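Local coordinates for pngf-ii (Elizabethkingia meningoseptica, PDB 4R4X), which probably hydrolyses the bond between N-linked glycans and asparagine side chains, releasing sugar chains from N-glycoproteins as a peptide:N-glycosidase, at residues T88-K93 / V99-T104; L134-V139 / V146-V151; Y262-G265 / K271-P274; T304-G309 / L478-L483; G462-F467 / P490-N495. One frame throughout, in Å; residues are numbered along the deposited sequence.

In the fold
Contacts 1 and 2 are two beta hairpins of the N-glycanase N-terminal domain, their centres about 13 Å apart; Val99 CG1 meets Leu136 CD1 at 4.1 Å where they touch. The zinc ion bound by Glu52 and Asp159 belongs to the same domain, but no contact here supplies a metal ligand. Contacts 3 to 5 lie in the PNGase F-like part, contact 3 across the chain's centre from contacts 1 and 2. Contacts 4 and 5 are neighbours, centres about 8 Å apart, with Pro305 CB 3.1 Å from Phe467 O and Ser479 OG 3.3 Å from Arg465 NH2. Contact 3 stays about 17 Å from both, measured between nearest atoms.

Contact 1 of 5, residues T88-K93 / V99-T104; sequences TSETGK and VKKAVT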
# COMPACT_ATOMS: atom_id res chain seq x y z
N THR A 88 -19.38 -24.50 37.35
CA THR A 88 -20.41 -25.50 37.14
C THR A 88 -20.15 -26.67 38.08
O THR A 88 -19.09 -26.76 38.71
CB THR A 88 -20.45 -26.06 35.69
OG1 THR A 88 -19.42 -27.06 35.52
CG2 THR A 88 -20.29 -24.95 34.66
N SER A 89 -21.11 -27.58 38.15
CA SER A 89 -20.94 -28.77 38.96
C SER A 89 -20.40 -29.94 38.12
O SER A 89 -20.32 -31.06 38.61
CB SER A 89 -22.28 -29.12 39.63
OG SER A 89 -23.26 -29.41 38.65
N GLU A 90 -19.99 -29.70 36.87
CA GLU A 90 -19.55 -30.80 36.03
C GLU A 90 -18.13 -31.20 36.42
O GLU A 90 -17.25 -30.35 36.62
CB GLU A 90 -19.64 -30.46 34.55
CG GLU A 90 -21.08 -30.38 34.09
CD GLU A 90 -21.22 -30.01 32.64
OE1 GLU A 90 -20.51 -30.59 31.78
OE2 GLU A 90 -22.07 -29.13 32.36
N THR A 91 -17.94 -32.51 36.55
CA THR A 91 -16.67 -33.10 36.91
C THR A 91 -16.44 -34.32 36.05
O THR A 91 -17.37 -34.87 35.41
CB THR A 91 -16.58 -33.50 38.42
OG1 THR A 91 -17.50 -34.54 38.70
CG2 THR A 91 -16.88 -32.32 39.32
N GLY A 92 -15.20 -34.77 36.03
CA GLY A 92 -14.87 -35.96 35.29
C GLY A 92 -13.39 -36.23 35.36
O GLY A 92 -12.72 -35.76 36.28
N LYS A 93 -12.91 -37.01 34.40
CA LYS A 93 -11.49 -37.24 34.25
C LYS A 93 -11.05 -37.07 32.81
O LYS A 93 -11.78 -37.41 31.87
CB LYS A 93 -11.14 -38.65 34.73
CG LYS A 93 -11.10 -38.83 36.22
CD LYS A 93 -10.87 -40.29 36.51
CE LYS A 93 -10.57 -40.58 37.96
NZ LYS A 93 -9.09 -40.51 38.18
N VAL A 99 -10.97 -33.45 36.75
CA VAL A 99 -11.23 -32.15 36.14
C VAL A 99 -12.58 -31.58 36.58
O VAL A 99 -13.52 -32.34 36.89
CB VAL A 99 -11.16 -32.18 34.59
CG1 VAL A 99 -9.73 -32.48 34.12
CG2 VAL A 99 -12.13 -33.20 33.99
N LYS A 100 -12.63 -30.25 36.61
CA LYS A 100 -13.83 -29.46 36.84
C LYS A 100 -14.02 -28.59 35.62
O LYS A 100 -13.07 -28.21 34.95
CB LYS A 100 -13.68 -28.55 38.06
CG LYS A 100 -13.66 -29.29 39.39
CD LYS A 100 -13.29 -28.40 40.57
CE LYS A 100 -14.28 -27.27 40.83
NZ LYS A 100 -15.69 -27.73 40.98
N LYS A 101 -15.27 -28.31 35.29
CA LYS A 101 -15.58 -27.43 34.22
C LYS A 101 -16.01 -26.08 34.73
O LYS A 101 -16.78 -25.98 35.69
CB LYS A 101 -16.69 -28.01 33.36
CG LYS A 101 -16.85 -27.28 32.05
CD LYS A 101 -18.07 -27.77 31.28
CE LYS A 101 -19.25 -26.83 31.43
NZ LYS A 101 -20.36 -27.22 30.53
N ALA A 102 -15.53 -25.04 34.05
CA ALA A 102 -16.00 -23.67 34.26
C ALA A 102 -16.25 -23.07 32.90
O ALA A 102 -15.75 -23.59 31.88
CB ALA A 102 -14.97 -22.86 35.01
N VAL A 103 -17.01 -21.98 32.88
CA VAL A 103 -17.43 -21.36 31.63
C VAL A 103 -17.10 -19.88 31.65
O VAL A 103 -17.27 -19.21 32.67
CB VAL A 103 -18.95 -21.51 31.40
CG1 VAL A 103 -19.34 -20.96 30.03
CG2 VAL A 103 -19.38 -22.95 31.51
N THR A 104 -16.61 -19.38 30.51
CA THR A 104 -16.39 -17.95 30.33
C THR A 104 -16.93 -17.50 28.98
O THR A 104 -17.23 -18.32 28.10
CB THR A 104 -14.91 -17.53 30.47
OG1 THR A 104 -14.83 -16.11 30.55
CG2 THR A 104 -14.03 -18.05 29.30
O HOH W 1 -17.12 -28.77 38.73
O HOH W 2 -16.36 -25.01 38.15
O HOH W 3 -17.18 -25.37 40.76
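Glu90 and Lys101 face each other across a beta hairpin made of strand 86-94 and strand 97-106 in the N-terminal domain. The backbone bonds are regular towards the turn: Gly92 and Val99 form a hydrogen-bonded antiparallel pair, with Gly92 N 3.1 Å from Val99 O and Val99 N 2.9 Å from Gly92 O. Lys101 N continues the pattern to Glu90 O at 3.1 Å. Beyond this the register slips by one residue, and the Thr88 side chain takes over. Its OG1 donates to Lys101 O at 2.9 Å, coming from 50° above the carbonyl plane, and accepts from Glu90 N at 3.0 Å in an ST turn, so one hydroxyl grips both strands. Thr88 N adds a weak bond to Lys101 O.

The charged pair runs side by side. The aliphatic part of Lys101 follows the Glu90 chain, then bends at chi3 (101°) to bring NZ 3.1 Å from Glu90 OE2, which it meets from above the carboxylate plane. The stronger partner of NZ is Glu112 on strand 109-116, also in a salt bridge, so the lysine is held between two acids.

Thr88 CG2 lies 3.8 Å from Val103 CG2, and Val99 CG2 packs on the Gly92 peptide. On the side of Lys100, water 1 joins the strands, donating to Thr88 O and Glu90 O while accepting from Lys100 NZ at 2.9 Å.

Contact 2 of 5, residues L134-V139 / V146-V151; sequences LVLKTV and VEATSV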
# COMPACT_ATOMS: atom_id res chain seq x y z
N LEU A 134 -4.53 -26.60 35.68
CA LEU A 134 -4.01 -27.08 34.40
C LEU A 134 -5.19 -27.43 33.50
O LEU A 134 -5.91 -28.41 33.75
CB LEU A 134 -3.10 -28.29 34.62
CG LEU A 134 -2.67 -29.01 33.34
CD1 LEU A 134 -1.90 -28.09 32.39
CD2 LEU A 134 -1.84 -30.22 33.74
N VAL A 135 -5.38 -26.63 32.47
CA VAL A 135 -6.50 -26.79 31.55
C VAL A 135 -6.19 -27.94 30.61
O VAL A 135 -5.21 -27.89 29.86
CB VAL A 135 -6.77 -25.50 30.75
CG1 VAL A 135 -7.85 -25.72 29.71
CG2 VAL A 135 -7.16 -24.37 31.69
N LEU A 136 -7.03 -28.97 30.62
CA LEU A 136 -6.83 -30.14 29.76
C LEU A 136 -7.78 -30.22 28.57
O LEU A 136 -7.57 -31.05 27.68
CB LEU A 136 -6.90 -31.42 30.60
CG LEU A 136 -5.82 -31.55 31.66
CD1 LEU A 136 -6.06 -32.86 32.41
CD2 LEU A 136 -4.42 -31.52 31.04
N LYS A 137 -8.80 -29.38 28.54
CA LYS A 137 -9.72 -29.33 27.43
C LYS A 137 -10.44 -27.98 27.40
O LYS A 137 -10.89 -27.48 28.45
CB LYS A 137 -10.77 -30.43 27.58
CG LYS A 137 -11.82 -30.47 26.48
CD LYS A 137 -12.63 -31.75 26.62
CE LYS A 137 -13.92 -31.69 25.82
NZ LYS A 137 -14.73 -32.92 26.10
N THR A 138 -10.55 -27.40 26.21
CA THR A 138 -11.40 -26.23 25.97
C THR A 138 -12.39 -26.53 24.86
O THR A 138 -12.08 -27.26 23.91
CB THR A 138 -10.59 -24.99 25.57
OG1 THR A 138 -9.95 -25.23 24.31
CG2 THR A 138 -9.56 -24.66 26.62
N VAL A 139 -13.59 -25.98 24.98
CA VAL A 139 -14.63 -26.13 23.98
C VAL A 139 -15.18 -24.75 23.68
O VAL A 139 -15.68 -24.05 24.58
CB VAL A 139 -15.79 -27.03 24.45
CG1 VAL A 139 -16.75 -27.29 23.29
CG2 VAL A 139 -15.25 -28.33 25.00
N VAL A 146 -10.18 -28.27 21.93
CA VAL A 146 -8.75 -28.51 22.06
C VAL A 146 -8.61 -29.39 23.30
O VAL A 146 -9.06 -28.98 24.37
CB VAL A 146 -7.95 -27.19 22.25
CG1 VAL A 146 -6.45 -27.45 22.34
CG2 VAL A 146 -8.23 -26.23 21.10
N GLU A 147 -8.05 -30.59 23.16
CA GLU A 147 -7.96 -31.52 24.28
C GLU A 147 -6.56 -32.14 24.41
O GLU A 147 -5.93 -32.47 23.42
CB GLU A 147 -9.05 -32.61 24.15
CG GLU A 147 -8.98 -33.72 25.19
CD GLU A 147 -10.28 -34.54 25.29
OE1 GLU A 147 -11.16 -34.41 24.41
OE2 GLU A 147 -10.41 -35.31 26.26
N ALA A 148 -6.08 -32.28 25.64
CA ALA A 148 -4.79 -32.93 25.89
C ALA A 148 -4.82 -34.41 25.46
O ALA A 148 -5.83 -35.09 25.67
CB ALA A 148 -4.44 -32.82 27.37
N THR A 149 -3.74 -34.86 24.82
CA THR A 149 -3.55 -36.27 24.44
C THR A 149 -2.44 -36.93 25.27
O THR A 149 -2.40 -38.15 25.37
CB THR A 149 -3.18 -36.38 22.95
OG1 THR A 149 -2.19 -35.42 22.65
CG2 THR A 149 -4.38 -36.12 22.09
N SER A 150 -1.55 -36.15 25.87
CA SER A 150 -0.56 -36.70 26.79
C SER A 150 -0.10 -35.65 27.77
O SER A 150 -0.06 -34.47 27.45
CB SER A 150 0.65 -37.28 26.03
OG SER A 150 1.23 -36.30 25.21
N VAL A 151 0.23 -36.12 28.97
CA VAL A 151 0.84 -35.33 30.02
C VAL A 151 2.06 -36.14 30.48
O VAL A 151 1.89 -37.23 31.01
CB VAL A 151 -0.13 -35.10 31.21
CG1 VAL A 151 0.57 -34.33 32.32
CG2 VAL A 151 -1.38 -34.36 30.73
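Leu136 lays its CD2 methyl against Ala148 CB, 3.9 Å away, and the same methyl reaches Val151 CG2 at 4.2 Å. Leu136 and Val151 cross at about a right angle. Because segment 146-151 turns a corner at Thr149, one leucine branch touches residues on both sides of the bend. Ile94 and Thr116 also touch this side chain.

Thr138 and Val146 stand side by side, pointing the same way, as a hydrogen-bonded antiparallel pair. With chi1 at 64°, Thr138 OG1 turns between its own backbone N and carbonyl carbon and rests 3.5 Å from Val146 CB. In the backbone of this pair, Thr138 N meets Val146 O at 2.8 Å, in the carbonyl plane, and Val146 N returns to Thr138 O at 2.9 Å. Ala148 N to Leu136 O, also 2.8 Å, is a nearly straight bond with 170° at the hydrogen.

On the other face the extended chains of Lys137 and Glu147 cross. Lys137 CD passes 3.8 Å from Glu147 OE1, but NZ stops 4.2 Å from that oxygen, so the attraction is looser than a salt bridge.

Strands 109-116 and 3-12 flank the pair. Leu136 and Lys137 both face Trp114, a classic beta bulge, and the whole is a beta hairpin of the N-terminal domain, whose family is grouped with LolA and LolB.

Contact 3 of 5, residues Y262-G265 / K271-P274; sequences YYTG and KSLP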
# COMPACT_ATOMS: atom_id res chain seq x y z
N TYR A 262 13.61 11.47 -18.67
CA TYR A 262 13.10 12.69 -18.08
C TYR A 262 14.11 13.30 -17.11
O TYR A 262 14.11 14.52 -16.91
CB TYR A 262 11.78 12.38 -17.38
CG TYR A 262 10.86 13.56 -17.18
CD1 TYR A 262 10.23 14.16 -18.25
CD2 TYR A 262 10.55 13.99 -15.92
CE1 TYR A 262 9.33 15.22 -18.05
CE2 TYR A 262 9.68 15.04 -15.70
CZ TYR A 262 9.05 15.64 -16.77
OH TYR A 262 8.16 16.66 -16.54
N TYR A 263 14.98 12.47 -16.52
CA TYR A 263 16.07 12.94 -15.64
C TYR A 263 17.08 13.84 -16.36
O TYR A 263 17.60 14.78 -15.77
CB TYR A 263 16.79 11.75 -14.98
CG TYR A 263 17.76 12.09 -13.85
CD1 TYR A 263 17.31 12.74 -12.70
CD2 TYR A 263 19.11 11.72 -13.91
CE1 TYR A 263 18.18 13.03 -11.66
CE2 TYR A 263 19.97 11.97 -12.85
CZ TYR A 263 19.50 12.63 -11.74
OH TYR A 263 20.32 12.94 -10.68
N THR A 264 17.33 13.57 -17.62
CA THR A 264 18.15 14.46 -18.45
C THR A 264 17.52 15.87 -18.49
O THR A 264 18.21 16.86 -18.31
CB THR A 264 18.27 13.94 -19.88
OG1 THR A 264 18.38 12.51 -19.86
CG2 THR A 264 19.50 14.55 -20.55
N GLY A 265 16.21 15.92 -18.70
CA GLY A 265 15.47 17.18 -18.64
C GLY A 265 15.57 17.86 -17.28
O GLY A 265 15.82 19.06 -17.20
N LYS A 271 15.43 21.79 -22.40
CA LYS A 271 15.87 21.69 -23.81
C LYS A 271 16.40 20.30 -24.17
O LYS A 271 16.41 19.93 -25.33
CB LYS A 271 16.93 22.76 -24.12
CG LYS A 271 17.23 22.94 -25.60
CD LYS A 271 18.24 24.06 -25.85
CE LYS A 271 18.51 24.26 -27.34
NZ LYS A 271 17.25 24.39 -28.12
N SER A 272 16.83 19.52 -23.18
CA SER A 272 17.38 18.19 -23.44
C SER A 272 16.31 17.18 -23.85
O SER A 272 16.62 16.19 -24.44
CB SER A 272 18.14 17.67 -22.22
OG SER A 272 19.34 18.39 -22.06
N LEU A 273 15.05 17.45 -23.50
CA LEU A 273 13.94 16.59 -23.86
C LEU A 273 13.63 16.68 -25.36
O LEU A 273 13.72 17.76 -25.95
CB LEU A 273 12.70 17.00 -23.07
CG LEU A 273 12.83 16.89 -21.55
CD1 LEU A 273 11.53 17.28 -20.87
CD2 LEU A 273 13.26 15.48 -21.15
N PRO A 274 13.28 15.55 -25.98
CA PRO A 274 12.83 15.58 -27.38
C PRO A 274 11.60 16.46 -27.59
O PRO A 274 10.67 16.43 -26.76
CB PRO A 274 12.48 14.12 -27.68
CG PRO A 274 13.18 13.32 -26.66
CD PRO A 274 13.38 14.19 -25.45
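Leu273 packs against the bare backbone of Gly265, with CD2 3.8 Å from Gly265 CA and CG 3.9 Å from the same carbon. This is the closely fitted, buried half of the contact. The leucine's other methyl, CD1, approaches Tyr262 CE1 at 4.1 Å, meeting the ring obliquely. The tyrosine side chain starts out away from the loop, but its extended first torsion, with CG opposite the backbone N (chi1 -157°), brings CE1 of the ring back towards the leucine. Its hydroxyl is hydrogen-bonded to Gln394 OE1, which anchors the far end of the ring, while Phe296 meets the ring with the planes about 50° apart.

The partly exposed half is thinner and rests on Thr264 and Ser272. Thr264 CG2 touches Ser272 CB at 3.8 Å and approaches Ser272 OG at 4.1 Å, a methyl beside a hydroxymethyl group. Thr264 OG1 is turned to another task, bonded to Ser261 N just ahead of the helix.

The contact therefore holds by van der Waals packing between a helix's first turn and the chain that folds back after it. Helix 262-268 is followed by a 3-10 segment, then by Leu273 and Pro274 leading into strand 275-276; Tyr293 lies against Tyr262, Leu273 and Pro274, and Val388 also touches Tyr262.

Contact 4 of 5, residues T304-G309 / L478-L483; sequences TPFGIG and LSSSDL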
# COMPACT_ATOMS: atom_id res chain seq x y z
N THR A 304 -4.44 17.41 -4.74
CA THR A 304 -4.55 17.86 -3.34
C THR A 304 -5.91 18.48 -3.10
O THR A 304 -6.54 19.05 -4.01
CB THR A 304 -3.46 18.85 -2.88
OG1 THR A 304 -3.68 20.15 -3.45
CG2 THR A 304 -2.08 18.36 -3.22
N PRO A 305 -6.41 18.34 -1.87
CA PRO A 305 -7.58 19.08 -1.53
C PRO A 305 -7.22 20.56 -1.32
O PRO A 305 -6.07 20.92 -1.47
CB PRO A 305 -8.06 18.38 -0.26
CG PRO A 305 -6.80 17.95 0.40
CD PRO A 305 -5.88 17.59 -0.72
N PHE A 306 -8.21 21.40 -1.06
CA PHE A 306 -7.98 22.80 -0.78
C PHE A 306 -7.54 23.02 0.68
O PHE A 306 -8.37 22.99 1.59
CB PHE A 306 -9.25 23.58 -1.00
CG PHE A 306 -9.67 23.73 -2.44
CD1 PHE A 306 -9.26 24.83 -3.19
CD2 PHE A 306 -10.56 22.84 -3.01
CE1 PHE A 306 -9.72 25.02 -4.49
CE2 PHE A 306 -11.00 23.01 -4.30
CZ PHE A 306 -10.58 24.09 -5.05
N GLY A 307 -6.24 23.18 0.89
CA GLY A 307 -5.67 23.70 2.14
C GLY A 307 -5.77 22.89 3.41
O GLY A 307 -5.82 23.44 4.54
N ILE A 308 -5.76 21.57 3.26
CA ILE A 308 -5.96 20.70 4.42
C ILE A 308 -4.85 20.81 5.47
O ILE A 308 -3.66 20.87 5.16
CB ILE A 308 -6.14 19.23 4.00
CG1 ILE A 308 -6.77 18.44 5.15
CG2 ILE A 308 -4.80 18.61 3.59
CD1 ILE A 308 -7.19 17.05 4.75
N GLY A 309 -5.28 20.86 6.72
CA GLY A 309 -4.38 20.97 7.84
C GLY A 309 -4.15 22.42 8.14
O GLY A 309 -4.66 22.93 9.14
N LEU A 478 -22.99 25.63 -3.43
CA LEU A 478 -21.99 24.59 -3.65
C LEU A 478 -20.61 25.14 -3.34
O LEU A 478 -20.39 26.36 -3.39
CB LEU A 478 -22.04 24.12 -5.13
CG LEU A 478 -23.33 23.38 -5.49
CD1 LEU A 478 -23.49 23.22 -7.02
CD2 LEU A 478 -23.36 22.04 -4.79
N SER A 479 -19.69 24.23 -3.04
CA SER A 479 -18.29 24.52 -2.84
C SER A 479 -17.52 23.95 -4.03
O SER A 479 -17.95 22.98 -4.65
CB SER A 479 -17.83 23.87 -1.51
OG SER A 479 -16.60 24.40 -1.05
N SER A 480 -16.38 24.55 -4.36
CA SER A 480 -15.61 24.14 -5.52
C SER A 480 -15.29 22.65 -5.50
O SER A 480 -15.36 22.00 -6.54
CB SER A 480 -14.31 24.94 -5.65
OG SER A 480 -13.63 24.57 -6.84
N SER A 481 -14.99 22.11 -4.32
CA SER A 481 -14.59 20.72 -4.19
C SER A 481 -15.74 19.73 -4.44
O SER A 481 -15.49 18.56 -4.63
CB SER A 481 -13.92 20.46 -2.79
OG SER A 481 -14.84 20.62 -1.73
N ASP A 482 -16.98 20.21 -4.42
CA ASP A 482 -18.17 19.41 -4.70
C ASP A 482 -18.40 19.16 -6.20
O ASP A 482 -19.13 18.24 -6.55
CB ASP A 482 -19.44 20.13 -4.22
CG ASP A 482 -19.46 20.43 -2.71
OD1 ASP A 482 -18.80 19.70 -1.93
OD2 ASP A 482 -20.22 21.35 -2.32
N LEU A 483 -17.84 20.01 -7.06
CA LEU A 483 -18.26 20.04 -8.44
C LEU A 483 -17.73 18.86 -9.25
O LEU A 483 -16.59 18.40 -9.05
CB LEU A 483 -17.81 21.34 -9.09
CG LEU A 483 -18.26 22.64 -8.42
CD1 LEU A 483 -17.58 23.77 -9.12
CD2 LEU A 483 -19.77 22.77 -8.49
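Phe306 inserts its ring against Ser480 and Ser481, joining the loop after strand 297-303 to a distant loop of the C-terminal PNGase F region. CB leaves the backbone toward the two serines, and with CG beside the backbone N (chi1 -71°) the ring extends to them. CD2 comes first, 4.1 Å from Ser481 CB. CE2 lies near both residues, 4.1 Å from Ser481 N and 4.1 Å from Ser480 CB. At the tip, CZ makes the closest approach, 3.6 Å to Ser480 OG, the hydroxyl standing obliquely to the ring.

Both loops are held by bonds of their own. Phe306 N donates to Asn468 OD1, and Ser481 N is hydrogen-bonded to Ser471 OG. In the serine loop, Ser479 N binds Asp482 OD2 at 3.0 Å while Asp482 N returns to Ser479 O at 2.9 Å, closing the short 3-10 turn.

All three touching residues are buried, yet the partners are an aromatic hydrocarbon and small polar side chains. Ser480 OG and Ser481 N, the polar atoms nearest the ring, have hydrogen bonds to other residues, so what Phe306 contributes is van der Waals cover over these two satisfied atoms.

Contact 5 of 5, residues G462-F467 / P490-N495; sequences GSYRLF and PGTITN
Tyr464 and Thr492 carry most of this contact through a CH-pi interaction. The Thr492 methyl, CG2, sits almost exactly over the ring centre, 3.6 Å from the centroid of Tyr464 and only 4° off the ring normal. All six ring carbons consequently lie at similar distances from CG2, the closest being Tyr464 CD2 at 3.7 Å. Ser463 CB covers the opposite face of the ring, so the aromatic plane is clamped between two aliphatic groups. The far end of the ring is tethered by the hydrogen bond from Tyr464 OH to Asp460 OD2.

The threonine torsion sorts its two branches. With chi1 at 68°, OG1 tucks between backbone N and carbonyl carbon and bonds to Cys489 O and Arg458 NH2, while CG2, lying opposite the carbonyl carbon, is presented to the tyrosine. Nearer the backbone, Tyr464 CB approaches Pro490 O at 4.1 Å.

Phe467 and Gly491 lose smaller, equal areas without direct side-chain contact. Phe467 N is bonded to Tyr464 O, three residues back, at 3.0 Å, and that same oxygen lies at the edge of the Phe467 ring, in plane. Asn468 ND2 also bonds Tyr464 O, and weakly Pro490 O, bridging the two chains.

The disulfide Cys461-Cys489 ties together the residues immediately ahead of both segments. Gly491 and Thr492 face Phe303 in a G1 beta bulge that leads into strand 493-504, next to strand 297-303 in the large antiparallel sheet, while Phe467 packs on Pro327 of strand 326-331.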
# COMPACT_ATOMS: atom_id res chain seq x y z
N GLY A 462 -18.45 15.67 -4.11
CA GLY A 462 -19.10 16.16 -2.88
C GLY A 462 -18.83 15.29 -1.67
O GLY A 462 -18.93 15.76 -0.55
N SER A 463 -18.46 14.02 -1.89
CA SER A 463 -18.10 13.09 -0.81
C SER A 463 -16.88 13.49 0.03
O SER A 463 -16.78 13.05 1.16
CB SER A 463 -17.85 11.67 -1.37
OG SER A 463 -18.96 11.21 -2.12
N TYR A 464 -15.98 14.31 -0.51
CA TYR A 464 -14.65 14.55 0.07
C TYR A 464 -14.58 15.95 0.68
O TYR A 464 -13.49 16.48 0.94
CB TYR A 464 -13.54 14.30 -0.98
CG TYR A 464 -13.81 13.00 -1.71
CD1 TYR A 464 -13.70 11.78 -1.06
CD2 TYR A 464 -14.29 13.01 -2.99
CE1 TYR A 464 -14.06 10.59 -1.70
CE2 TYR A 464 -14.65 11.84 -3.64
CZ TYR A 464 -14.53 10.64 -3.01
OH TYR A 464 -14.92 9.51 -3.72
N ARG A 465 -15.75 16.52 0.93
CA ARG A 465 -15.86 17.90 1.42
C ARG A 465 -15.00 18.20 2.65
O ARG A 465 -14.40 19.27 2.74
CB ARG A 465 -17.34 18.21 1.71
CG ARG A 465 -17.61 19.63 2.16
CD ARG A 465 -17.46 20.61 1.01
NE ARG A 465 -17.60 21.99 1.45
CZ ARG A 465 -16.62 22.77 1.89
NH1 ARG A 465 -15.37 22.33 2.01
NH2 ARG A 465 -16.90 24.02 2.25
N LEU A 466 -14.90 17.24 3.58
CA LEU A 466 -14.22 17.46 4.85
C LEU A 466 -12.68 17.45 4.73
O LEU A 466 -11.97 17.77 5.70
CB LEU A 466 -14.68 16.44 5.90
CG LEU A 466 -16.14 16.52 6.33
CD1 LEU A 466 -16.47 15.44 7.36
CD2 LEU A 466 -16.50 17.91 6.86
N PHE A 467 -12.18 17.08 3.56
CA PHE A 467 -10.75 17.22 3.26
C PHE A 467 -10.41 18.63 2.75
O PHE A 467 -9.24 18.93 2.56
CB PHE A 467 -10.29 16.18 2.23
CG PHE A 467 -10.39 14.76 2.71
CD1 PHE A 467 -9.32 14.16 3.40
CD2 PHE A 467 -11.54 14.01 2.49
CE1 PHE A 467 -9.42 12.86 3.85
CE2 PHE A 467 -11.63 12.71 2.94
CZ PHE A 467 -10.55 12.11 3.60
N PRO A 490 -10.73 17.02 -6.07
CA PRO A 490 -9.71 17.43 -5.10
C PRO A 490 -9.71 16.54 -3.84
O PRO A 490 -10.74 16.37 -3.18
CB PRO A 490 -10.12 18.86 -4.77
CG PRO A 490 -10.84 19.35 -5.98
CD PRO A 490 -11.57 18.15 -6.51
N GLY A 491 -8.54 16.00 -3.51
CA GLY A 491 -8.36 15.14 -2.34
C GLY A 491 -8.31 13.66 -2.67
O GLY A 491 -8.28 12.82 -1.78
N THR A 492 -8.30 13.32 -3.96
CA THR A 492 -8.37 11.92 -4.37
C THR A 492 -7.41 11.56 -5.51
O THR A 492 -6.93 12.43 -6.28
CB THR A 492 -9.82 11.45 -4.79
OG1 THR A 492 -10.23 12.10 -6.01
CG2 THR A 492 -10.85 11.71 -3.67
N ILE A 493 -7.17 10.27 -5.63
CA ILE A 493 -6.48 9.67 -6.80
C ILE A 493 -7.39 9.61 -8.04
O ILE A 493 -8.58 9.35 -7.92
CB ILE A 493 -6.12 8.22 -6.50
CG1 ILE A 493 -5.04 8.20 -5.43
CG2 ILE A 493 -5.66 7.45 -7.76
CD1 ILE A 493 -4.82 6.84 -4.81
N THR A 494 -6.81 9.80 -9.22
CA THR A 494 -7.50 9.48 -10.46
C THR A 494 -7.06 8.08 -10.90
O THR A 494 -5.88 7.85 -11.19
CB THR A 494 -7.20 10.53 -11.55
OG1 THR A 494 -7.86 11.75 -11.19
CG2 THR A 494 -7.68 10.06 -12.92
N ASN A 495 -8.01 7.15 -10.93
CA ASN A 495 -7.75 5.75 -11.33
C ASN A 495 -7.24 5.61 -12.75
O ASN A 495 -7.80 6.24 -13.63
CB ASN A 495 -9.05 4.96 -11.26
CG ASN A 495 -9.30 4.36 -9.89
OD1 ASN A 495 -9.88 4.97 -9.00
ND2 ASN A 495 -8.86 3.15 -9.71